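Local coordinates for protein arginine--tRNA ligase (Campylobacter jejuni, PDB 3FNR) that catalyses the ATP-dependent attachment of L-arginine to tRNA(Arg), yielding arginyl-tRNA(Arg), AMP and diphosphate, as a monomeric class I aminoacyl-tRNA synthetase, at residues Asn341-Arg346 with Leu437-Ala442; His411-Glu416 with Lys430-Val435; Asn388-Ala393 with Gln397-Tyr402; His348-Lys353 with Lys418-Ala423. The protein carries 1 engineered substitution. All blocks are in the same frame, centred on the assembly; numbering follows the deposited sequence.

Interaction 1 of 4, residues Asn341-Arg346 with Leu437-Ala442; sequences NYAHAR and LSIKTA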
# COMPACT_ATOMS: atom_id res chain seq x y z
N ASN A 341 14.62 14.37 5.38
CA ASN A 341 15.76 13.64 5.97
C ASN A 341 16.88 14.58 6.40
O ASN A 341 17.52 14.35 7.44
CB ASN A 341 16.33 12.59 5.00
CG ASN A 341 15.76 11.19 5.23
OD1 ASN A 341 15.44 10.80 6.35
ND2 ASN A 341 15.66 10.41 4.15
N TYR A 342 17.13 15.61 5.60
CA TYR A 342 18.16 16.61 5.90
C TYR A 342 17.87 17.33 7.22
O TYR A 342 18.79 17.56 8.00
CB TYR A 342 18.33 17.61 4.75
CG TYR A 342 19.56 18.48 4.90
CD1 TYR A 342 20.77 17.96 5.36
CD2 TYR A 342 19.52 19.84 4.57
CE1 TYR A 342 21.89 18.76 5.50
CE2 TYR A 342 20.64 20.65 4.71
CZ TYR A 342 21.82 20.10 5.18
OH TYR A 342 22.94 20.88 5.32
N ALA A 343 16.60 17.64 7.48
CA ALA A 343 16.17 18.22 8.75
C ALA A 343 16.55 17.32 9.92
O ALA A 343 17.16 17.78 10.89
CB ALA A 343 14.68 18.49 8.73
N HIS A 344 16.21 16.04 9.80
CA HIS A 344 16.49 15.04 10.81
C HIS A 344 18.00 14.86 11.05
O HIS A 344 18.45 14.79 12.19
CB HIS A 344 15.84 13.70 10.41
CG HIS A 344 15.89 12.66 11.49
ND1 HIS A 344 16.91 11.75 11.59
CD2 HIS A 344 15.07 12.42 12.54
CE1 HIS A 344 16.71 10.97 12.64
NE2 HIS A 344 15.60 11.36 13.23
N ALA A 345 18.76 14.78 9.95
CA ALA A 345 20.22 14.64 10.00
C ALA A 345 20.91 15.88 10.59
O ALA A 345 21.89 15.75 11.33
CB ALA A 345 20.77 14.34 8.61
N ARG A 346 20.39 17.06 10.26
CA ARG A 346 20.91 18.32 10.78
C ARG A 346 20.80 18.38 12.30
O ARG A 346 21.71 18.87 12.97
CB ARG A 346 20.18 19.49 10.11
CG ARG A 346 21.05 20.70 9.88
CD ARG A 346 21.04 21.20 8.46
NE ARG A 346 19.96 22.13 8.15
CZ ARG A 346 20.00 23.45 8.35
NH1 ARG A 346 21.07 24.04 8.87
NH2 ARG A 346 18.95 24.19 8.01
N LEU A 437 11.92 13.68 16.47
CA LEU A 437 11.02 12.61 16.87
C LEU A 437 9.75 12.56 16.02
O LEU A 437 9.32 11.47 15.63
CB LEU A 437 10.68 12.71 18.36
CG LEU A 437 9.71 11.68 18.97
CD1 LEU A 437 10.23 10.24 18.84
CD2 LEU A 437 9.38 12.02 20.41
N SER A 438 9.18 13.72 15.72
CA SER A 438 8.03 13.83 14.82
C SER A 438 8.36 13.39 13.40
O SER A 438 7.55 12.73 12.75
CB SER A 438 7.49 15.25 14.81
OG SER A 438 6.99 15.59 16.09
N ILE A 439 9.56 13.74 12.93
CA ILE A 439 9.99 13.36 11.59
C ILE A 439 10.09 11.83 11.51
O ILE A 439 9.48 11.20 10.63
CB ILE A 439 11.32 14.06 11.19
CG1 ILE A 439 11.04 15.53 10.87
CG2 ILE A 439 11.98 13.39 9.99
CD1 ILE A 439 12.27 16.38 10.68
N LYS A 440 10.79 11.26 12.49
CA LYS A 440 11.01 9.81 12.59
C LYS A 440 9.71 9.02 12.72
O LYS A 440 9.50 8.04 12.00
CB LYS A 440 11.93 9.52 13.79
CG LYS A 440 12.19 8.04 14.02
CD LYS A 440 13.55 7.83 14.66
CE LYS A 440 13.43 7.53 16.13
NZ LYS A 440 13.24 6.07 16.32
N THR A 441 8.84 9.45 13.64
CA THR A 441 7.54 8.84 13.83
C THR A 441 6.72 8.83 12.53
O THR A 441 6.38 7.77 12.02
CB THR A 441 6.76 9.52 14.97
OG1 THR A 441 7.53 9.43 16.18
CG2 THR A 441 5.39 8.86 15.19
N ALA A 442 6.44 10.02 11.98
CA ALA A 442 5.61 10.14 10.78
C ALA A 442 6.19 9.35 9.60
O ALA A 442 5.46 8.63 8.91
CB ALA A 442 5.42 11.59 10.40
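Ile439 meets Ala343 and His344 with two different branches. CD1, at the tip of the longer branch, rests on the methyl of Ala343 (Ile439 CD1 to Ala343 CB 3.8 Å), whereas the shorter branch lies along His344, with Ile439 CG2 3.9 Å from His344 CB. This division follows from the first torsion of the isoleucine: CG1 sits beside the backbone N, and CG2 opposite that N. The side chains of His344 and Ile439 run alongside one another in opposite senses, and the methylene of Lys440 adds to the patch where His344 NE2 comes within 4.1 Å of Lys440 CB. Beyond that point the lysine chain bends and its amine turns off from the contact. No hydrogen bond spans the two segments, so the seam is held by van der Waals contact alone. It joins helix 336-353 to helix 425-445 in the all-helical DALR anticodon-binding domain; the short axes approach to 9.8 Å and cross at a steep angle, 135° between their N-to-C directions. His344 and Ile439 have the nearest CA atoms of the two segments, 6.8 Å apart. Outside this first shell, the other ring nitrogen of His344, ND1, is hydrogen-bonded to the carbonyl O of Lys451 in the C-terminal tail, while Asn341 OD1 is bonded to the N of the same residue. Ala343 also touches Phe410 and His411 of helix 398-416. On the far side of helix 425-445, Thr441 OG1 and Thr441 N both bond to Leu437 O, reaching it from opposite faces of the carbonyl plane.

Interaction 2 of 4, residues His411-Glu416 with Lys430-Val435; sequences HKFYNE and KLFSLV. With SO4 (sulfate ion), chain D.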
# COMPACT_ATOMS: atom_id res chain seq x y z
N HIS A 411 14.24 23.97 9.11
CA HIS A 411 15.40 24.44 8.37
C HIS A 411 15.55 25.94 8.53
O HIS A 411 16.63 26.42 8.87
CB HIS A 411 15.31 24.06 6.89
CG HIS A 411 15.69 22.63 6.61
ND1 HIS A 411 16.92 22.11 6.95
CD2 HIS A 411 15.01 21.63 6.00
CE1 HIS A 411 16.97 20.84 6.57
NE2 HIS A 411 15.83 20.53 6.00
N LYS A 412 14.46 26.67 8.31
CA LYS A 412 14.45 28.11 8.41
C LYS A 412 14.79 28.56 9.84
O LYS A 412 15.62 29.45 10.03
CB LYS A 412 13.10 28.67 7.96
CG LYS A 412 13.14 30.16 7.68
CD LYS A 412 11.79 30.84 7.91
CE LYS A 412 11.83 32.31 7.46
NZ LYS A 412 12.97 33.07 8.06
N PHE A 413 14.19 27.92 10.84
CA PHE A 413 14.53 28.22 12.23
C PHE A 413 16.01 28.03 12.54
O PHE A 413 16.64 28.92 13.11
CB PHE A 413 13.69 27.39 13.21
CG PHE A 413 13.94 27.73 14.65
CD1 PHE A 413 14.75 26.92 15.45
CD2 PHE A 413 13.37 28.87 15.22
CE1 PHE A 413 14.99 27.25 16.78
CE2 PHE A 413 13.59 29.19 16.55
CZ PHE A 413 14.39 28.40 17.33
N TYR A 414 16.57 26.88 12.18
CA TYR A 414 17.96 26.56 12.51
C TYR A 414 18.97 27.45 11.77
O TYR A 414 20.03 27.75 12.30
CB TYR A 414 18.24 25.07 12.31
CG TYR A 414 19.63 24.59 12.69
CD1 TYR A 414 20.26 23.62 11.93
CD2 TYR A 414 20.32 25.11 13.80
CE1 TYR A 414 21.52 23.16 12.25
CE2 TYR A 414 21.60 24.65 14.12
CZ TYR A 414 22.19 23.67 13.33
OH TYR A 414 23.44 23.18 13.60
N ASN A 415 18.60 27.90 10.57
CA ASN A 415 19.42 28.83 9.81
C ASN A 415 19.54 30.18 10.50
O ASN A 415 20.56 30.86 10.38
CB ASN A 415 18.82 29.05 8.41
CG ASN A 415 19.00 27.84 7.50
OD1 ASN A 415 19.65 26.85 7.85
ND2 ASN A 415 18.40 27.90 6.32
N GLU A 416 18.49 30.55 11.24
CA GLU A 416 18.39 31.87 11.83
C GLU A 416 18.76 31.86 13.31
O GLU A 416 18.75 32.91 13.96
CB GLU A 416 16.99 32.45 11.64
CG GLU A 416 16.47 32.54 10.19
CD GLU A 416 17.33 33.37 9.25
OE1 GLU A 416 17.46 32.98 8.07
OE2 GLU A 416 17.87 34.42 9.66
N LYS A 430 16.53 20.59 22.96
CA LYS A 430 15.32 19.85 23.37
C LYS A 430 14.21 20.04 22.34
O LYS A 430 13.53 19.08 21.96
CB LYS A 430 14.85 20.27 24.75
CG LYS A 430 13.77 19.36 25.35
CD LYS A 430 13.23 19.91 26.66
CE LYS A 430 11.96 19.20 27.09
NZ LYS A 430 11.56 19.60 28.47
N LEU A 431 14.05 21.29 21.89
CA LEU A 431 13.15 21.59 20.80
C LEU A 431 13.48 20.70 19.60
O LEU A 431 12.60 20.02 19.08
CB LEU A 431 13.26 23.07 20.39
CG LEU A 431 12.47 23.49 19.15
CD1 LEU A 431 11.00 23.24 19.34
CD2 LEU A 431 12.70 24.94 18.81
N PHE A 432 14.75 20.69 19.21
CA PHE A 432 15.21 19.94 18.04
C PHE A 432 14.95 18.44 18.20
O PHE A 432 14.56 17.78 17.24
CB PHE A 432 16.69 20.20 17.77
CG PHE A 432 16.99 21.54 17.15
CD1 PHE A 432 18.21 21.77 16.53
CD2 PHE A 432 16.05 22.58 17.16
CE1 PHE A 432 18.51 22.99 15.96
CE2 PHE A 432 16.34 23.82 16.60
CZ PHE A 432 17.57 24.02 16.00
N SER A 433 15.14 17.93 19.42
CA SER A 433 14.96 16.51 19.70
C SER A 433 13.52 16.09 19.48
O SER A 433 13.25 14.96 19.07
CB SER A 433 15.40 16.16 21.12
OG SER A 433 14.44 16.60 22.07
N LEU A 434 12.61 17.02 19.73
CA LEU A 434 11.20 16.78 19.50
C LEU A 434 10.82 16.83 18.01
O LEU A 434 9.98 16.05 17.56
CB LEU A 434 10.38 17.77 20.31
CG LEU A 434 8.90 17.47 20.49
CD1 LEU A 434 8.68 16.18 21.28
CD2 LEU A 434 8.32 18.64 21.19
N VAL A 435 11.43 17.75 17.26
CA VAL A 435 11.27 17.82 15.80
C VAL A 435 11.79 16.54 15.13
O VAL A 435 11.12 15.96 14.28
CB VAL A 435 11.97 19.07 15.20
CG1 VAL A 435 11.83 19.13 13.68
CG2 VAL A 435 11.40 20.35 15.83
S SO4 D . 25.24 26.04 15.35
O1 SO4 D . 25.36 25.63 16.74
O2 SO4 D . 25.17 24.85 14.52
O3 SO4 D . 24.05 26.87 15.17
O4 SO4 D . 26.40 26.84 14.99
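Phe432 pushes the edge of its ring against one face of the Tyr414 ring, the central feature of an antiparallel helical hairpin in the DALR anticodon-binding domain. The hairpin is formed by helices 398-416 and 425-445, consecutive in the chain, and the short axes here are 12.4 Å apart, a spacing spanned by large side chains. Tyr414 and Phe432 form an offset edge-to-face pair with centroids 5.3 Å apart and planes at 82°. The closest approach is Phe432 CE1 to Tyr414 CD2, 3.5 Å. On the other side of CZ, Phe432 CE2 meets the edge of the Phe413 ring, 3.7 Å from Phe413 CD1, so a single phenylalanine touches two successive aromatic residues of the opposing helix. Both of those residues have CG opposite the backbone N (chi1 -176° for Phe413), which sends their rings across the gap. Leu431 also reaches toward Phe413 from its own helix, its CD2 lying 3.8 Å from Phe413 CE1. Around this cluster, Phe410 makes an edge-to-face contact with Phe432, Ile347 and Val350 of helix 336-353 border Phe432 and Tyr414, and Leu377 packs on Leu431. The tyrosine thus joins a buried aromatic seam to a bound sulfate, probably from the crystallisation liquor: sulfate O2 lies at the edge of the ring, near its plane, and Tyr414 OH donates a hydrogen bond to it at 2.6 Å.

Interaction 3 of 4, residues Asn388-Ala393 with Gln397-Tyr402; sequences NDAFEA and QKIPDY
Asp389 and Lys398 face each other across an alpha-alpha hairpin in which helix 383-393 turns back, through a very short connection, into helix 398-416. The short axes are nearly antiparallel, at 155°, and 10.4 Å apart. At the exposed margin of the hairpin, Asp389 OD2 and Lys398 NZ form a long salt bridge of 3.9 Å; at this separation it is mainly an electrostatic attraction. Lys398 reaches the acid by a bent route: CG lies beside the backbone N, and bends at chi2 (-95°) and chi4 still carry the amine across toward helix 383-393. The next residue along is Ala390, and Ala390 and Lys398 have the nearest CA atoms of the two segments, 6.0 Å apart. The methyl of Ala390 points at the partner helix and is flanked there by two aliphatic groups, the nearer being the lysine methylene, with Ala390 CB 4.2 Å from Lys398 CB. Phe391 points away from the hairpin partner, packing on Leu59, Leu62 and Ala63 of helix 50-65 and making a cation-pi contact with Arg394. Helix 50-65 directly follows the 'HIGH' motif, so Phe391 and Ile399 both tie this hairpin to an element of the catalytic domain. Ile399, which touches Leu62 of that helix and Ala442 of helix 425-445, is the second aliphatic neighbour of the alanine, in a loose apolar contact that puts Ile399 CG1 4.3 Å from Ala390 CB.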
# COMPACT_ATOMS: atom_id res chain seq x y z
N ASN A 388 -4.56 11.31 13.47
CA ASN A 388 -5.95 10.94 13.71
C ASN A 388 -6.87 11.48 12.63
O ASN A 388 -7.76 10.78 12.16
CB ASN A 388 -6.39 11.39 15.10
CG ASN A 388 -5.86 10.48 16.20
OD1 ASN A 388 -6.36 9.38 16.41
ND2 ASN A 388 -4.84 10.95 16.92
N ASP A 389 -6.60 12.71 12.21
CA ASP A 389 -7.39 13.36 11.17
C ASP A 389 -7.15 12.69 9.82
O ASP A 389 -8.08 12.51 9.04
CB ASP A 389 -7.01 14.84 11.10
CG ASP A 389 -8.19 15.73 10.83
OD1 ASP A 389 -8.62 16.42 11.77
OD2 ASP A 389 -8.70 15.73 9.68
N ALA A 390 -5.90 12.30 9.57
CA ALA A 390 -5.54 11.62 8.32
C ALA A 390 -6.23 10.26 8.21
O ALA A 390 -6.71 9.91 7.14
CB ALA A 390 -4.03 11.46 8.20
N PHE A 391 -6.29 9.52 9.31
CA PHE A 391 -6.94 8.22 9.29
C PHE A 391 -8.44 8.34 9.05
O PHE A 391 -8.98 7.71 8.14
CB PHE A 391 -6.69 7.45 10.58
CG PHE A 391 -7.36 6.11 10.60
CD1 PHE A 391 -6.90 5.08 9.80
CD2 PHE A 391 -8.49 5.89 11.39
CE1 PHE A 391 -7.53 3.84 9.79
CE2 PHE A 391 -9.12 4.66 11.39
CZ PHE A 391 -8.64 3.63 10.59
N GLU A 392 -9.09 9.15 9.88
CA GLU A 392 -10.54 9.30 9.85
C GLU A 392 -11.11 9.82 8.52
O GLU A 392 -12.22 9.47 8.15
CB GLU A 392 -11.01 10.16 11.03
CG GLU A 392 -10.84 9.46 12.38
CD GLU A 392 -10.81 10.41 13.57
OE1 GLU A 392 -10.08 10.14 14.54
OE2 GLU A 392 -11.53 11.44 13.54
N ALA A 393 -10.34 10.64 7.81
CA ALA A 393 -10.77 11.17 6.51
C ALA A 393 -10.20 10.36 5.34
O ALA A 393 -10.53 10.65 4.19
CB ALA A 393 -10.35 12.64 6.38
N GLN A 397 -2.27 11.80 2.39
CA GLN A 397 -1.38 12.85 1.89
C GLN A 397 -1.14 13.97 2.89
O GLN A 397 -0.20 14.75 2.71
CB GLN A 397 -1.87 13.42 0.55
CG GLN A 397 -3.02 14.42 0.62
CD GLN A 397 -4.38 13.77 0.87
OE1 GLN A 397 -4.54 12.55 0.72
NE2 GLN A 397 -5.36 14.58 1.26
N LYS A 398 -1.96 14.05 3.94
CA LYS A 398 -1.73 14.95 5.07
C LYS A 398 -0.43 14.60 5.82
O LYS A 398 0.18 15.47 6.45
CB LYS A 398 -2.91 14.92 6.05
CG LYS A 398 -4.26 15.37 5.49
CD LYS A 398 -4.54 16.85 5.76
CE LYS A 398 -5.97 17.25 5.38
NZ LYS A 398 -7.00 16.57 6.23
N ILE A 399 -0.01 13.34 5.76
CA ILE A 399 1.25 12.94 6.40
C ILE A 399 2.50 13.56 5.69
O ILE A 399 3.28 14.24 6.36
CB ILE A 399 1.37 11.40 6.64
CG1 ILE A 399 0.17 10.86 7.42
CG2 ILE A 399 2.65 11.06 7.40
CD1 ILE A 399 0.15 9.31 7.55
N PRO A 400 2.69 13.32 4.36
CA PRO A 400 3.75 14.08 3.66
C PRO A 400 3.63 15.61 3.75
O PRO A 400 4.66 16.28 3.88
CB PRO A 400 3.59 13.65 2.19
CG PRO A 400 2.90 12.35 2.24
CD PRO A 400 2.04 12.35 3.46
N ASP A 401 2.41 16.14 3.68
CA ASP A 401 2.18 17.60 3.81
C ASP A 401 2.68 18.16 5.14
O ASP A 401 3.27 19.24 5.17
CB ASP A 401 0.70 17.94 3.65
CG ASP A 401 0.20 17.77 2.22
OD1 ASP A 401 -1.04 17.86 2.03
OD2 ASP A 401 1.02 17.54 1.30
N TYR A 402 2.40 17.44 6.22
CA TYR A 402 2.83 17.81 7.57
C TYR A 402 4.35 17.87 7.62
O TYR A 402 4.93 18.82 8.13
CB TYR A 402 2.30 16.80 8.60
CG TYR A 402 2.92 16.94 9.98
CD1 TYR A 402 2.45 17.87 10.90
CD2 TYR A 402 3.99 16.13 10.37
CE1 TYR A 402 3.04 18.01 12.16
CE2 TYR A 402 4.58 16.26 11.62
CZ TYR A 402 4.11 17.20 12.51
OH TYR A 402 4.70 17.31 13.75

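Interaction 4 of 4, residues His348-Lys353 with Lys418-Ala423; sequences HQVFAK and KVVGSA. With SO4 (sulfate ion), chain D.
Val419 and Val420, the first two residues of a type II beta turn that runs to Ser422, lie against Val350 and Lys353 on helix 336-353, the CA atoms of Val420 and Lys353 being 7.2 Å apart. Gly421 takes the third position of the turn with a positive phi (95°), and both Ser422 N and Ser422 OG bond to Val419 O from the same face of its plane. Three valines make the apolar part of the contact. A single methyl of Val350, CG2, rests against both valines of the turn, 3.8 Å from Val420 CG2 and 3.9 Å from Val419 CG1. Lys353 crosses the same Val420 methyl obliquely, with Lys353 CD 3.9 Å from Val420 CG2. The lysine chain is extended throughout (chi1 -176°), which carries the amine past the valine to the bound sulfate. Lys353 NZ donates to sulfate O4 at 3.2 Å and more weakly to O2. From the turn come two successive backbone amides: Val420 N points almost straight at sulfate O1 (2.7 Å, 165°), while Val419 N bonds to O3 at 3.0 Å and weakly to O1. Tyr414 of helix 398-416 supplies a further hydrogen bond to the anion. No direct hydrogen bond joins the two segments; their polar link runs through the sulfate. Backbone amides, a lysine and a phenol together make a pocket suited to a tetrahedral anion, and this chemistry would be compatible with a phosphate group, although a natural ligand cannot be inferred from it.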
# COMPACT_ATOMS: atom_id res chain seq x y z
N HIS A 348 20.62 15.63 14.30
CA HIS A 348 21.55 14.61 14.78
C HIS A 348 22.98 15.15 14.87
O HIS A 348 23.70 14.87 15.84
CB HIS A 348 21.50 13.37 13.89
CG HIS A 348 22.34 12.23 14.39
ND1 HIS A 348 21.90 11.36 15.37
CD2 HIS A 348 23.58 11.82 14.05
CE1 HIS A 348 22.84 10.46 15.61
NE2 HIS A 348 23.87 10.72 14.83
N GLN A 349 23.37 15.94 13.88
CA GLN A 349 24.71 16.53 13.81
C GLN A 349 24.95 17.65 14.83
O GLN A 349 26.04 17.72 15.39
CB GLN A 349 25.02 17.02 12.39
CG GLN A 349 25.88 16.05 11.57
CD GLN A 349 25.33 14.62 11.53
OE1 GLN A 349 25.82 13.73 12.23
NE2 GLN A 349 24.30 14.41 10.71
N VAL A 350 23.95 18.50 15.06
CA VAL A 350 24.09 19.56 16.06
C VAL A 350 24.23 18.99 17.48
O VAL A 350 24.95 19.56 18.31
CB VAL A 350 23.00 20.69 15.91
CG1 VAL A 350 21.63 20.24 16.39
CG2 VAL A 350 23.41 21.95 16.66
N PHE A 351 23.60 17.85 17.74
CA PHE A 351 23.76 17.14 19.01
C PHE A 351 25.17 16.57 19.19
O PHE A 351 25.68 16.51 20.32
CB PHE A 351 22.73 16.02 19.14
CG PHE A 351 21.48 16.43 19.86
CD1 PHE A 351 21.40 16.32 21.25
CD2 PHE A 351 20.38 16.92 19.17
CE1 PHE A 351 20.24 16.69 21.92
CE2 PHE A 351 19.23 17.30 19.84
CZ PHE A 351 19.16 17.17 21.22
N ALA A 352 25.77 16.14 18.08
CA ALA A 352 27.12 15.61 18.08
C ALA A 352 28.13 16.74 18.25
O ALA A 352 29.13 16.59 18.95
CB ALA A 352 27.39 14.84 16.79
N LYS A 353 27.84 17.87 17.61
CA LYS A 353 28.64 19.09 17.71
C LYS A 353 28.67 19.62 19.15
O LYS A 353 29.73 20.04 19.64
CB LYS A 353 28.10 20.14 16.75
CG LYS A 353 28.90 21.43 16.66
CD LYS A 353 28.24 22.42 15.68
CE LYS A 353 28.93 23.79 15.71
NZ LYS A 353 28.63 24.60 14.50
N LYS A 418 21.50 30.45 16.30
CA LYS A 418 22.74 29.83 16.73
C LYS A 418 22.44 28.90 17.90
O LYS A 418 21.67 29.27 18.79
CB LYS A 418 23.73 30.92 17.15
CG LYS A 418 25.19 30.65 16.81
CD LYS A 418 25.86 29.74 17.82
CE LYS A 418 27.34 30.05 17.95
NZ LYS A 418 27.60 31.03 19.04
N VAL A 419 23.03 27.71 17.91
CA VAL A 419 22.69 26.71 18.92
C VAL A 419 23.82 26.40 19.89
O VAL A 419 23.72 26.73 21.07
CB VAL A 419 22.12 25.41 18.27
CG1 VAL A 419 21.85 24.33 19.32
CG2 VAL A 419 20.84 25.74 17.51
N VAL A 420 24.89 25.78 19.38
CA VAL A 420 26.01 25.33 20.22
C VAL A 420 26.75 26.55 20.75
O VAL A 420 27.09 27.45 19.99
CB VAL A 420 26.98 24.39 19.44
CG1 VAL A 420 28.12 23.90 20.33
CG2 VAL A 420 26.22 23.19 18.87
N GLY A 421 26.94 26.60 22.06
CA GLY A 421 27.61 27.72 22.71
C GLY A 421 26.69 28.79 23.26
O GLY A 421 27.09 29.57 24.13
N SER A 422 25.45 28.83 22.77
CA SER A 422 24.49 29.85 23.21
C SER A 422 23.97 29.56 24.62
O SER A 422 24.07 28.43 25.09
CB SER A 422 23.35 30.02 22.21
OG SER A 422 22.36 29.03 22.40
N ALA A 423 23.41 30.57 25.28
CA ALA A 423 22.98 30.46 26.68
C ALA A 423 21.74 29.59 26.85
O ALA A 423 21.43 29.16 27.95
CB ALA A 423 22.72 31.83 27.29
S SO4 D . 25.24 26.04 15.35
O1 SO4 D . 25.36 25.63 16.74
O2 SO4 D . 25.17 24.85 14.52
O3 SO4 D . 24.05 26.87 15.17
O4 SO4 D . 26.40 26.84 14.99

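All four lie within the anticodon-binding domain; helix 336-353 serves interactions 1 and 4, helix 398-416 interactions 2 and 3, and helix 425-445 interactions 1 and 2. Interactions 1 and 2, with centres 11 Å apart, are joined by Arg346, whose NH2 lies 2.8 Å from Asn415 OD1 and 3.1 Å from His411 ND1, probable hydrogen bonds. Interactions 2 and 4, about 10 Å apart between centres, alternate along the chain and share the sulfate; Tyr414 OH sits 3.3 Å from Val350 CG2. Interaction 3 is at the other end, its centre about 32 Å from that of interaction 4, beside the helix following the 'HIGH' motif. It touches interaction 1 where Tyr402 OH packs on Ser438 CB at 3.6 Å.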